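Local coordinates for poly-beta-1,6-N-acetyl-D-glucosamine export protein (Escherichia coli, PDB 4Y25) that exports the biofilm adhesin poly-beta-1,6-N-acetyl-D-glucosamine across the outer membrane through its C-terminal beta-barrel domain, the part described here, at residues N6-R11 with Y37-K42; L81-A86 with A98-W103; D162-H167 with T201-P206; A236-S241 with V250-G255. All coordinates share one frame; numbering follows the deposited sequence.

Interaction 1 of 4, residues N6-R11 with Y37-K42; sequences NLAELR and YSPPLK
Tyr37 holds CG beside its backbone N, anti to the carbonyl carbon (chi1 -70°), and Arg11 turns NE out of line with a bend at chi3 (-54°). The guanidinium and the phenol ring come together at their margins: Arg11 NH1 lies 3.6 Å from Tyr37 CE1, and the ring carbon sits at the edge of the guanidinium, near its plane. The two planes stand 89° apart, so this is no stacked pair. Glu9 lies on the same face of the sheet, with its CB 4.1 Å from Tyr37 CB. Its OE1 is 3.4 Å from Arg11 NH1, a salt bridge, while OE2 pairs with Arg296.

In the backbone, Glu9 and Tyr37 form an antiparallel hydrogen-bonded pair: Glu9 N gives to Tyr37 O at 3.1 Å, and Tyr37 N gives back to Glu9 O. Beyond Tyr37, Pro39 and Pro40 run alongside Ala8 and Asn6. Pro39 CD packs on Ala8 CB at 4.0 Å, and Pro40 CD rests 3.4 Å from Asn6 O.

Strand 8-20 is the first of the barrel. One of its edges meets the end of strand 30-37 here, while Ala8 and Leu10 bond to Phe297 and Phe295 of the last strand, closing the cylinder.

Interaction 2 of 4, residues L81-A86 with A98-W103; sequences LEAEYA and ARLSGW
Arg99 lays its guanidinium between the carboxylates of Glu82 and Glu84, and each acid presents a single oxygen to its edge. Glu82 OE2 takes Arg99 NH1 at 2.6 Å through its anti lone pair, lying in the guanidinium plane. Glu84 OE1 lies 2.6 Å from Arg99 NE and 2.8 Å from Arg99 NH2, both hydrogen bonds weak. NH2 is close to Glu82 OE2 as well, a contact modelled very short. Neither carboxylate lies flat with the cation: the Glu82 plane is turned 54° from it and the Glu84 plane 80°. The bend of Arg99 at chi3 (61°) turns NE out of the line of its otherwise extended chain. The cation offsets two neighbouring acids on one face, probably reducing their mutual repulsion.

On the other face apolar groups meet. Leu100 CD1 approaches Leu81 CD1 at 3.9 Å and Ala83 CB at 4.1 Å, while Tyr85 CD1 touches Ala98 CB at 3.9 Å. Polar groups on one face and apolar ones on the surface fit a membrane barrel, with the salt bridges probably lining the lumen.

The two strands form an antiparallel hairpin, with Glu82-Ser101 and Glu84-Arg99 as its hydrogen-bonded pairs. Strand 64-76 continues the sheet beside Leu81, Ala83 and Tyr85, strand 110-118 does so beside Leu100, and Phe48 of strand 45-55 packs against both acids.

Interaction 3 of 4, residues D162-H167 with T201-P206; sequences DSNQRH and TPYYNP
Asn205 is the hub of the tight part, its amide reaching both Asn164 and Arg166. Arg166 runs past Asn205 in the opposite direction and gives NH2 to OD1 at 2.9 Å. That bond is nearly straight (163°), with the donor in the carbonyl plane and the oxygen at the guanidinium edge. Asn164 meets Asn205 tip to tip instead. Here Asn205 ND2 gives to Asn164 OD1 at 2.6 Å; the acceptor lies near the plane of the Asn205 amide, but the donor stands above the carbonyl plane of Asn164, and the two amides are turned 70° apart. Asn164, Arg166 and Asn205 are all buried.

Toward the more exposed end the grip slackens. Tyr203 and Asp162 meet tip to tip, and the Tyr203 hydroxyl OH gives to the syn lone pair of Asp162 OD2 at 3.2 Å. Asp162 OD1 takes a weak bond from Asn164 N. Along this side Asn164 CB lies 3.5 Å from Tyr203 OH, and Arg166 NH2 stays 4.0 Å from Tyr203 CE2, at the ring edge. Phe160 lies parallel to the Tyr203 ring.

Side chains span the gap between the backbones: Arg166 CA and Asn205 CA are 8.6 Å apart. The buried polar ends are well supplied: Asn164 OD1 also accepts from Thr197 N and Glu198 N, Asn205 ND2 also gives to Glu198 O, and Arg166 NE pairs with Asn196 and Glu194. Such a polar network ties the 201-206 loop to the start of strand 165-179 and the turn before it, probably at the extracellular mouth, and Glu194 probably balances the buried positive charge of Arg166.

Interaction 4 of 4, residues A236-S241 with V250-G255; sequences AGVGAS and VVTQLG
Ala236-Ser241 and Val250-Gly255 are facing parts of strands 228-243 and 247-262, an antiparallel beta hairpin in the barrel wall, where Gly237 pairs with Gln253 and Gly239 with Val251. Both are hydrogen-bonded pairs. Gly237 N and O each bond to Gln253 at 2.8 Å, O and N respectively, and Gly239 N reaches Val251 O at 2.6 Å. Between and beyond them lie the non-hydrogen-bonded pairs, such as Val238 with Thr252. The short axes run 149° apart, far enough from antiparallel to betray the twist of the sheet.

On the face of the two glycines the larger partners lean across. Gln253 has CG between its backbone N and carbonyl carbon (chi1 56°), and this CG rests 3.7 Å from Gly237 CA. Val251 sends CG2 to Ser241 CB at 3.4 Å, while Ser241 OG bonds outside the hairpin, to Asp211. The reverse face is mostly aliphatic. Leu254 CD2 covers Ala236 CB at 3.6 Å, and Val238 CG1 meets Val250 CG2 more loosely at 4.3 Å. Val238 and Leu254 are on the surface, which is consistent with a side facing lipid, and Gln253 then probably points to the lumen.

Strand 208-225 flanks the hairpin beside Ala236 and Ala240, which bond to Phe216 and Ile212. Strand 266-278 takes the other edge, bonding through Lys276 to Thr252 and through Trp274 to Leu254.

All four contacts belong to one closed antiparallel barrel and follow one another along the chain. Interactions 1 and 2 are neighbours, with centres 17 Å apart; Tyr37 OH packs 4.2 Å from Glu82 OE1, so the aromatic of the first approaches the charged cluster of the second. Interactions 3 and 4 have centres 25 Å apart and come within about 7 Å at their nearest atoms without touching. Interaction 1 lies across the chain's centre from both of these, about 39 Å away between centres. Interactions 2 and 4 belong to hairpins of the wall, interaction 3 ties a loop to a strand start, probably at the extracellular mouth, and interaction 1 lies by the barrel seam.

Interaction 1 of 4, residues N6-R11 with Y37-K42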
loop_
_atom_site.group_PDB
_atom_site.type_symbol
_atom_site.label_atom_id
_atom_site.label_comp_id
_atom_site.label_asym_id
_atom_site.label_seq_id
_atom_site.Cartn_x
_atom_site.Cartn_y
_atom_site.Cartn_z
ATOM N N ASN A 6 22.274 0.346 -12.501
ATOM C CA ASN A 6 21.169 -0.549 -12.842
ATOM C C ASN A 6 21.589 -2.014 -12.756
ATOM O O ASN A 6 22.019 -2.616 -13.740
ATOM C CB ASN A 6 20.616 -0.237 -14.236
ATOM C CG ASN A 6 20.311 1.237 -14.431
ATOM O OD1 ASN A 6 20.282 2.008 -13.473
ATOM N ND2 ASN A 6 20.053 1.628 -15.672
ATOM N N LEU A 7 21.454 -2.576 -11.558
ATOM C CA LEU A 7 21.878 -3.942 -11.284
ATOM C C LEU A 7 20.684 -4.792 -10.867
ATOM O O LEU A 7 19.535 -4.432 -11.118
ATOM C CB LEU A 7 22.945 -3.975 -10.181
ATOM C CG LEU A 7 24.224 -3.136 -10.287
ATOM C CD1 LEU A 7 23.984 -1.680 -9.913
ATOM C CD2 LEU A 7 25.305 -3.731 -9.401
ATOM N N ALA A 8 20.964 -5.920 -10.225
ATOM C CA ALA A 8 19.915 -6.736 -9.630
ATOM C C ALA A 8 19.414 -6.056 -8.360
ATOM O O ALA A 8 20.177 -5.381 -7.671
ATOM C CB ALA A 8 20.427 -8.136 -9.329
ATOM N N GLU A 9 18.134 -6.227 -8.051
ATOM C CA GLU A 9 17.540 -5.535 -6.914
ATOM C C GLU A 9 16.787 -6.479 -5.980
ATOM O O GLU A 9 15.943 -7.261 -6.416
ATOM C CB GLU A 9 16.602 -4.428 -7.406
ATOM C CG GLU A 9 15.810 -3.738 -6.309
ATOM C CD GLU A 9 15.022 -2.548 -6.823
ATOM O OE1 GLU A 9 13.855 -2.378 -6.408
ATOM O OE2 GLU A 9 15.571 -1.777 -7.639
ATOM N N LEU A 10 17.101 -6.402 -4.691
ATOM C CA LEU A 10 16.361 -7.144 -3.679
ATOM C C LEU A 10 15.442 -6.214 -2.900
ATOM O O LEU A 10 15.890 -5.230 -2.316
ATOM C CB LEU A 10 17.308 -7.861 -2.716
ATOM C CG LEU A 10 16.639 -8.414 -1.451
ATOM C CD1 LEU A 10 15.597 -9.476 -1.790
ATOM C CD2 LEU A 10 17.673 -8.960 -0.474
ATOM N N ARG A 11 14.154 -6.526 -2.899
ATOM C CA ARG A 11 13.205 -5.767 -2.104
ATOM C C ARG A 11 12.627 -6.663 -1.017
ATOM O O ARG A 11 12.189 -7.784 -1.279
ATOM C CB ARG A 11 12.098 -5.176 -2.987
ATOM C CG ARG A 11 10.688 -5.321 -2.429
ATOM C CD ARG A 11 9.681 -4.482 -3.208
ATOM N NE ARG A 11 10.073 -3.076 -3.285
ATOM C CZ ARG A 11 10.543 -2.484 -4.379
ATOM N NH1 ARG A 11 10.683 -3.173 -5.505
ATOM N NH2 ARG A 11 10.872 -1.200 -4.347
ATOM N N TYR A 37 14.673 -8.797 -8.055
ATOM C CA TYR A 37 14.662 -8.486 -9.477
ATOM C C TYR A 37 15.987 -8.864 -10.125
ATOM O O TYR A 37 17.051 -8.688 -9.529
ATOM C CB TYR A 37 14.381 -6.999 -9.703
ATOM C CG TYR A 37 12.973 -6.571 -9.368
ATOM C CD1 TYR A 37 12.604 -6.291 -8.059
ATOM C CD2 TYR A 37 12.011 -6.434 -10.362
ATOM C CE1 TYR A 37 11.319 -5.895 -7.747
ATOM C CE2 TYR A 37 10.722 -6.039 -10.060
ATOM C CZ TYR A 37 10.381 -5.770 -8.750
ATOM O OH TYR A 37 9.100 -5.374 -8.439
ATOM N N SER A 38 15.915 -9.387 -11.345
ATOM C CA SER A 38 17.107 -9.662 -12.139
ATOM C C SER A 38 17.691 -8.340 -12.637
ATOM O O SER A 38 17.041 -7.298 -12.525
ATOM C CB SER A 38 16.766 -10.585 -13.315
ATOM O OG SER A 38 15.934 -9.933 -14.260
ATOM N N PRO A 39 18.925 -8.365 -13.173
ATOM C CA PRO A 39 19.424 -7.150 -13.826
ATOM C C PRO A 39 18.586 -6.824 -15.057
ATOM O O PRO A 39 17.782 -7.664 -15.465
ATOM C CB PRO A 39 20.860 -7.521 -14.215
ATOM C CG PRO A 39 21.227 -8.637 -13.306
ATOM C CD PRO A 39 19.962 -9.407 -13.088
ATOM N N PRO A 40 18.750 -5.621 -15.632
ATOM C CA PRO A 40 18.060 -5.380 -16.902
ATOM C C PRO A 40 18.480 -6.427 -17.928
ATOM O O PRO A 40 19.527 -6.275 -18.556
ATOM C CB PRO A 40 18.520 -3.972 -17.301
ATOM C CG PRO A 40 19.752 -3.717 -16.489
ATOM C CD PRO A 40 19.544 -4.457 -15.206
ATOM N N LEU A 41 17.675 -7.483 -18.049
ATOM C CA LEU A 41 17.959 -8.620 -18.926
ATOM C C LEU A 41 18.345 -8.122 -20.313
ATOM O O LEU A 41 19.354 -8.538 -20.884
ATOM C CB LEU A 41 16.746 -9.550 -18.991
ATOM C CG LEU A 41 17.004 -11.034 -18.716
ATOM C CD1 LEU A 41 18.105 -11.211 -17.682
ATOM C CD2 LEU A 41 15.724 -11.705 -18.245
ATOM N N LYS A 42 17.523 -7.228 -20.848
ATOM C CA LYS A 42 18.002 -6.248 -21.807
ATOM C C LYS A 42 17.535 -4.900 -21.272
ATOM O O LYS A 42 17.089 -4.819 -20.128
ATOM C CB LYS A 42 17.510 -6.529 -23.230
ATOM C CG LYS A 42 16.012 -6.538 -23.446
ATOM C CD LYS A 42 15.719 -7.086 -24.838
ATOM C CE LYS A 42 14.331 -6.709 -25.328
ATOM N NZ LYS A 42 14.072 -7.208 -26.708
#

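Interaction 2 of 4, residues L81-A86 with A98-W103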
loop_
_atom_site.group_PDB
_atom_site.type_symbol
_atom_site.label_atom_id
_atom_site.label_comp_id
_atom_site.label_asym_id
_atom_site.label_seq_id
_atom_site.Cartn_x
_atom_site.Cartn_y
_atom_site.Cartn_z
ATOM N N LEU A 81 5.146 -1.452 -17.140
ATOM C CA LEU A 81 4.220 -2.584 -17.193
ATOM C C LEU A 81 4.808 -3.866 -16.607
ATOM O O LEU A 81 5.957 -4.211 -16.884
ATOM C CB LEU A 81 3.788 -2.830 -18.643
ATOM C CG LEU A 81 2.997 -4.100 -18.974
ATOM C CD1 LEU A 81 1.601 -4.059 -18.379
ATOM C CD2 LEU A 81 2.933 -4.311 -20.478
ATOM N N GLU A 82 4.020 -4.571 -15.798
ATOM C CA GLU A 82 4.442 -5.880 -15.311
ATOM C C GLU A 82 3.286 -6.868 -15.189
ATOM O O GLU A 82 2.143 -6.493 -14.920
ATOM C CB GLU A 82 5.152 -5.770 -13.958
ATOM C CG GLU A 82 4.267 -5.413 -12.777
ATOM C CD GLU A 82 5.034 -5.438 -11.464
ATOM O OE1 GLU A 82 6.282 -5.459 -11.503
ATOM O OE2 GLU A 82 4.393 -5.435 -10.392
ATOM N N ALA A 83 3.609 -8.138 -15.405
ATOM C CA ALA A 83 2.688 -9.237 -15.166
ATOM C C ALA A 83 3.305 -10.146 -14.115
ATOM O O ALA A 83 4.525 -10.178 -13.958
ATOM C CB ALA A 83 2.406 -9.999 -16.450
ATOM N N GLU A 84 2.469 -10.882 -13.396
ATOM C CA GLU A 84 2.949 -11.706 -12.295
ATOM C C GLU A 84 1.982 -12.837 -11.982
ATOM O O GLU A 84 0.787 -12.609 -11.833
ATOM C CB GLU A 84 3.160 -10.846 -11.046
ATOM C CG GLU A 84 3.344 -11.642 -9.760
ATOM C CD GLU A 84 3.152 -10.794 -8.516
ATOM O OE1 GLU A 84 2.375 -9.818 -8.576
ATOM O OE2 GLU A 84 3.775 -11.105 -7.479
ATOM N N TYR A 85 2.503 -14.056 -11.884
ATOM C CA TYR A 85 1.696 -15.188 -11.442
ATOM C C TYR A 85 2.247 -15.713 -10.119
ATOM O O TYR A 85 3.458 -15.750 -9.909
ATOM C CB TYR A 85 1.673 -16.295 -12.504
ATOM C CG TYR A 85 0.534 -17.287 -12.352
ATOM C CD1 TYR A 85 -0.463 -17.368 -13.314
ATOM C CD2 TYR A 85 0.469 -18.160 -11.271
ATOM C CE1 TYR A 85 -1.502 -18.265 -13.192
ATOM C CE2 TYR A 85 -0.571 -19.062 -11.140
ATOM C CZ TYR A 85 -1.551 -19.109 -12.109
ATOM O OH TYR A 85 -2.589 -20.001 -12.008
ATOM N N ALA A 86 1.347 -16.105 -9.224
ATOM C CA ALA A 86 1.738 -16.631 -7.924
ATOM C C ALA A 86 0.955 -17.889 -7.564
ATOM O O ALA A 86 -0.112 -18.149 -8.117
ATOM C CB ALA A 86 1.547 -15.572 -6.853
ATOM N N ALA A 98 -2.699 -14.380 -10.028
ATOM C CA ALA A 98 -2.001 -13.605 -11.048
ATOM C C ALA A 98 -2.259 -12.104 -10.920
ATOM O O ALA A 98 -3.321 -11.679 -10.466
ATOM C CB ALA A 98 -2.400 -14.085 -12.436
ATOM N N ARG A 99 -1.286 -11.300 -11.335
ATOM C CA ARG A 99 -1.447 -9.852 -11.306
ATOM C C ARG A 99 -0.973 -9.193 -12.600
ATOM O O ARG A 99 0.082 -9.533 -13.137
ATOM C CB ARG A 99 -0.701 -9.255 -10.113
ATOM C CG ARG A 99 -0.808 -7.743 -10.017
ATOM C CD ARG A 99 -0.220 -7.226 -8.715
ATOM N NE ARG A 99 1.196 -7.554 -8.594
ATOM C CZ ARG A 99 2.172 -6.865 -9.174
ATOM N NH1 ARG A 99 1.889 -5.807 -9.922
ATOM N NH2 ARG A 99 3.435 -7.235 -9.010
ATOM N N LEU A 100 -1.772 -8.258 -13.100
ATOM C CA LEU A 100 -1.393 -7.456 -14.255
ATOM C C LEU A 100 -1.578 -5.983 -13.925
ATOM O O LEU A 100 -2.652 -5.568 -13.492
ATOM C CB LEU A 100 -2.220 -7.835 -15.483
ATOM C CG LEU A 100 -1.945 -6.993 -16.730
ATOM C CD1 LEU A 100 -0.504 -7.164 -17.193
ATOM C CD2 LEU A 100 -2.918 -7.342 -17.849
ATOM N N SER A 101 -0.529 -5.194 -14.121
ATOM C CA SER A 101 -0.581 -3.784 -13.757
ATOM C C SER A 101 0.344 -2.934 -14.613
ATOM O O SER A 101 1.293 -3.439 -15.220
ATOM C CB SER A 101 -0.223 -3.605 -12.281
ATOM O OG SER A 101 1.042 -4.172 -11.992
ATOM N N GLY A 102 0.060 -1.637 -14.649
ATOM C CA GLY A 102 0.885 -0.703 -15.386
ATOM C C GLY A 102 0.421 0.733 -15.263
ATOM O O GLY A 102 -0.710 1.001 -14.857
ATOM N N TRP A 103 1.311 1.662 -15.595
ATOM C CA TRP A 103 0.923 3.054 -15.764
ATOM C C TRP A 103 1.586 3.610 -17.005
ATOM O O TRP A 103 2.649 3.149 -17.420
ATOM C CB TRP A 103 1.285 3.913 -14.540
ATOM C CG TRP A 103 2.750 3.934 -14.179
ATOM C CD1 TRP A 103 3.348 3.237 -13.174
ATOM C CD2 TRP A 103 3.791 4.701 -14.808
ATOM N NE1 TRP A 103 4.695 3.508 -13.141
ATOM C CE2 TRP A 103 4.992 4.403 -14.133
ATOM C CE3 TRP A 103 3.825 5.606 -15.876
ATOM C CZ2 TRP A 103 6.212 4.976 -14.491
ATOM C CZ3 TRP A 103 5.040 6.170 -16.232
ATOM C CH2 TRP A 103 6.215 5.853 -15.540
#

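Interaction 3 of 4, residues D162-H167 with T201-P206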
loop_
_atom_site.group_PDB
_atom_site.type_symbol
_atom_site.label_atom_id
_atom_site.label_comp_id
_atom_site.label_asym_id
_atom_site.label_seq_id
_atom_site.Cartn_x
_atom_site.Cartn_y
_atom_site.Cartn_z
ATOM N N ASP A 162 -18.211 -14.883 -2.275
ATOM C CA ASP A 162 -19.454 -15.036 -1.528
ATOM C C ASP A 162 -20.479 -13.990 -1.971
ATOM O O ASP A 162 -21.247 -13.473 -1.157
ATOM C CB ASP A 162 -19.196 -14.945 -0.018
ATOM C CG ASP A 162 -18.773 -13.555 0.433
ATOM O OD1 ASP A 162 -18.366 -12.742 -0.420
ATOM O OD2 ASP A 162 -18.843 -13.278 1.649
ATOM N N SER A 163 -20.453 -13.682 -3.268
ATOM C CA SER A 163 -21.406 -12.780 -3.923
ATOM C C SER A 163 -21.225 -11.304 -3.561
ATOM O O SER A 163 -21.854 -10.437 -4.168
ATOM C CB SER A 163 -22.848 -13.207 -3.617
ATOM O OG SER A 163 -23.779 -12.293 -4.170
ATOM N N ASN A 164 -20.369 -11.013 -2.587
ATOM C CA ASN A 164 -20.144 -9.628 -2.187
ATOM C C ASN A 164 -19.258 -8.884 -3.173
ATOM O O ASN A 164 -18.199 -9.377 -3.559
ATOM C CB ASN A 164 -19.518 -9.558 -0.794
ATOM C CG ASN A 164 -19.369 -8.130 -0.293
ATOM O OD1 ASN A 164 -20.323 -7.532 0.206
ATOM N ND2 ASN A 164 -18.170 -7.575 -0.431
ATOM N N GLN A 165 -19.690 -7.698 -3.585
ATOM C CA GLN A 165 -18.842 -6.856 -4.414
ATOM C C GLN A 165 -18.540 -5.533 -3.723
ATOM O O GLN A 165 -19.442 -4.804 -3.310
ATOM C CB GLN A 165 -19.469 -6.610 -5.794
ATOM C CG GLN A 165 -20.982 -6.646 -5.854
ATOM C CD GLN A 165 -21.503 -6.211 -7.213
ATOM O OE1 GLN A 165 -21.018 -6.668 -8.250
ATOM N NE2 GLN A 165 -22.493 -5.326 -7.214
ATOM N N ARG A 166 -17.250 -5.243 -3.604
ATOM C CA ARG A 166 -16.775 -4.035 -2.950
ATOM C C ARG A 166 -16.281 -3.013 -3.964
ATOM O O ARG A 166 -15.347 -3.280 -4.720
ATOM C CB ARG A 166 -15.654 -4.375 -1.968
ATOM C CG ARG A 166 -15.034 -3.172 -1.286
ATOM C CD ARG A 166 -14.038 -3.607 -0.230
ATOM N NE ARG A 166 -14.667 -4.428 0.800
ATOM C CZ ARG A 166 -14.011 -4.991 1.809
ATOM N NH1 ARG A 166 -12.700 -4.824 1.925
ATOM N NH2 ARG A 166 -14.666 -5.722 2.700
ATOM N N HIS A 167 -16.912 -1.844 -3.982
ATOM C CA HIS A 167 -16.444 -0.748 -4.818
ATOM C C HIS A 167 -15.809 0.322 -3.939
ATOM O O HIS A 167 -16.498 1.017 -3.196
ATOM C CB HIS A 167 -17.588 -0.153 -5.645
ATOM C CG HIS A 167 -18.566 -1.169 -6.147
ATOM N ND1 HIS A 167 -19.608 -1.642 -5.377
ATOM C CD2 HIS A 167 -18.664 -1.805 -7.339
ATOM C CE1 HIS A 167 -20.305 -2.521 -6.073
ATOM N NE2 HIS A 167 -19.752 -2.640 -7.268
ATOM N N THR A 201 -21.835 -11.098 7.374
ATOM C CA THR A 201 -20.517 -11.582 6.982
ATOM C C THR A 201 -19.623 -11.865 8.185
ATOM O O THR A 201 -19.722 -11.190 9.210
ATOM C CB THR A 201 -19.797 -10.566 6.068
ATOM O OG1 THR A 201 -19.329 -9.461 6.853
ATOM C CG2 THR A 201 -20.728 -10.060 4.974
ATOM N N PRO A 202 -18.746 -12.875 8.060
ATOM C CA PRO A 202 -17.747 -13.225 9.076
ATOM C C PRO A 202 -16.463 -12.396 8.975
ATOM O O PRO A 202 -15.474 -12.711 9.635
ATOM C CB PRO A 202 -17.464 -14.696 8.784
ATOM C CG PRO A 202 -17.682 -14.818 7.319
ATOM C CD PRO A 202 -18.807 -13.880 6.983
ATOM N N TYR A 203 -16.484 -11.357 8.147
ATOM C CA TYR A 203 -15.365 -10.428 8.032
ATOM C C TYR A 203 -15.916 -9.008 8.017
ATOM O O TYR A 203 -17.103 -8.810 7.752
ATOM C CB TYR A 203 -14.538 -10.712 6.773
ATOM C CG TYR A 203 -15.321 -10.620 5.479
ATOM C CD1 TYR A 203 -16.026 -11.714 4.992
ATOM C CD2 TYR A 203 -15.348 -9.443 4.741
ATOM C CE1 TYR A 203 -16.744 -11.636 3.812
ATOM C CE2 TYR A 203 -16.063 -9.355 3.560
ATOM C CZ TYR A 203 -16.757 -10.455 3.101
ATOM O OH TYR A 203 -17.470 -10.377 1.926
ATOM N N TYR A 204 -15.074 -8.019 8.309
ATOM C CA TYR A 204 -15.559 -6.643 8.369
ATOM C C TYR A 204 -15.963 -6.168 6.981
ATOM O O TYR A 204 -15.118 -5.833 6.152
ATOM C CB TYR A 204 -14.514 -5.701 8.971
ATOM C CG TYR A 204 -15.050 -4.302 9.203
ATOM C CD1 TYR A 204 -16.095 -4.078 10.091
ATOM C CD2 TYR A 204 -14.514 -3.207 8.536
ATOM C CE1 TYR A 204 -16.595 -2.804 10.305
ATOM C CE2 TYR A 204 -15.005 -1.928 8.745
ATOM C CZ TYR A 204 -16.045 -1.733 9.629
ATOM O OH TYR A 204 -16.539 -0.464 9.842
ATOM N N ASN A 205 -17.269 -6.146 6.743
ATOM C CA ASN A 205 -17.815 -5.759 5.452
ATOM C C ASN A 205 -18.802 -4.602 5.577
ATOM O O ASN A 205 -20.005 -4.790 5.393
ATOM C CB ASN A 205 -18.496 -6.957 4.791
ATOM C CG ASN A 205 -18.493 -6.870 3.282
ATOM O OD1 ASN A 205 -17.459 -6.608 2.668
ATOM N ND2 ASN A 205 -19.652 -7.092 2.674
ATOM N N PRO A 206 -18.294 -3.398 5.890
ATOM C CA PRO A 206 -19.156 -2.224 6.066
ATOM C C PRO A 206 -19.918 -1.887 4.788
ATOM O O PRO A 206 -19.335 -1.889 3.704
ATOM C CB PRO A 206 -18.168 -1.115 6.432
ATOM C CG PRO A 206 -16.879 -1.550 5.822
ATOM C CD PRO A 206 -16.865 -3.043 5.959
#

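Interaction 4 of 4, residues A236-S241 with V250-G255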
loop_
_atom_site.group_PDB
_atom_site.type_symbol
_atom_site.label_atom_id
_atom_site.label_comp_id
_atom_site.label_asym_id
_atom_site.label_seq_id
_atom_site.Cartn_x
_atom_site.Cartn_y
_atom_site.Cartn_z
ATOM N N ALA A 236 0.803 13.288 10.911
ATOM C CA ALA A 236 -0.338 13.347 11.817
ATOM C C ALA A 236 -1.613 13.725 11.072
ATOM O O ALA A 236 -1.589 14.535 10.142
ATOM C CB ALA A 236 -0.072 14.332 12.942
ATOM N N GLY A 237 -2.727 13.135 11.489
ATOM C CA GLY A 237 -4.003 13.393 10.853
ATOM C C GLY A 237 -5.167 13.314 11.819
ATOM O O GLY A 237 -5.214 12.441 12.687
ATOM N N VAL A 238 -6.100 14.251 11.674
ATOM C CA VAL A 238 -7.340 14.241 12.439
ATOM C C VAL A 238 -8.511 14.422 11.486
ATOM O O VAL A 238 -8.571 15.408 10.752
ATOM C CB VAL A 238 -7.374 15.351 13.508
ATOM C CG1 VAL A 238 -8.695 15.314 14.260
ATOM C CG2 VAL A 238 -6.205 15.210 14.473
ATOM N N GLY A 239 -9.437 13.468 11.492
ATOM C CA GLY A 239 -10.568 13.512 10.582
ATOM C C GLY A 239 -11.820 12.863 11.136
ATOM O O GLY A 239 -11.897 12.550 12.323
ATOM N N ALA A 240 -12.807 12.662 10.269
ATOM C CA ALA A 240 -14.066 12.045 10.667
ATOM C C ALA A 240 -14.411 10.862 9.769
ATOM O O ALA A 240 -14.118 10.871 8.571
ATOM C CB ALA A 240 -15.194 13.075 10.644
ATOM N N SER A 241 -15.033 9.845 10.356
ATOM C CA SER A 241 -15.464 8.670 9.609
ATOM C C SER A 241 -16.959 8.438 9.749
ATOM O O SER A 241 -17.479 8.339 10.860
ATOM C CB SER A 241 -14.716 7.424 10.078
ATOM O OG SER A 241 -15.205 6.266 9.424
ATOM N N VAL A 250 -14.758 10.307 15.261
ATOM C CA VAL A 250 -13.520 10.972 14.876
ATOM C C VAL A 250 -12.435 9.981 14.437
ATOM O O VAL A 250 -12.363 8.854 14.929
ATOM C CB VAL A 250 -12.998 11.852 16.045
ATOM C CG1 VAL A 250 -12.688 10.998 17.264
ATOM C CG2 VAL A 250 -11.784 12.674 15.627
ATOM N N VAL A 251 -11.608 10.405 13.485
ATOM C CA VAL A 251 -10.453 9.627 13.061
ATOM C C VAL A 251 -9.169 10.361 13.421
ATOM O O VAL A 251 -9.008 11.540 13.107
ATOM C CB VAL A 251 -10.470 9.354 11.544
ATOM C CG1 VAL A 251 -9.152 8.731 11.091
ATOM C CG2 VAL A 251 -11.629 8.457 11.189
ATOM N N THR A 252 -8.260 9.665 14.087
ATOM C CA THR A 252 -6.966 10.244 14.412
ATOM C C THR A 252 -5.854 9.280 14.011
ATOM O O THR A 252 -5.990 8.063 14.152
ATOM C CB THR A 252 -6.860 10.588 15.911
ATOM O OG1 THR A 252 -5.574 11.159 16.183
ATOM C CG2 THR A 252 -7.045 9.346 16.762
ATOM N N GLN A 253 -4.761 9.820 13.487
ATOM C CA GLN A 253 -3.656 8.974 13.058
ATOM C C GLN A 253 -2.305 9.655 13.239
ATOM O O GLN A 253 -2.152 10.852 12.989
ATOM C CB GLN A 253 -3.849 8.550 11.600
ATOM C CG GLN A 253 -4.014 9.698 10.626
ATOM C CD GLN A 253 -4.524 9.238 9.276
ATOM O OE1 GLN A 253 -5.090 8.150 9.152
ATOM N NE2 GLN A 253 -4.327 10.066 8.255
ATOM N N LEU A 254 -1.331 8.871 13.689
ATOM C CA LEU A 254 0.022 9.357 13.917
ATOM C C LEU A 254 1.034 8.376 13.354
ATOM O O LEU A 254 0.827 7.163 13.395
ATOM C CB LEU A 254 0.287 9.570 15.408
ATOM C CG LEU A 254 -0.476 10.686 16.121
ATOM C CD1 LEU A 254 -0.408 10.487 17.627
ATOM C CD2 LEU A 254 0.083 12.044 15.733
ATOM N N GLY A 255 2.130 8.906 12.831
ATOM C CA GLY A 255 3.202 8.076 12.329
ATOM C C GLY A 255 4.551 8.691 12.622
ATOM O O GLY A 255 4.715 9.912 12.564
#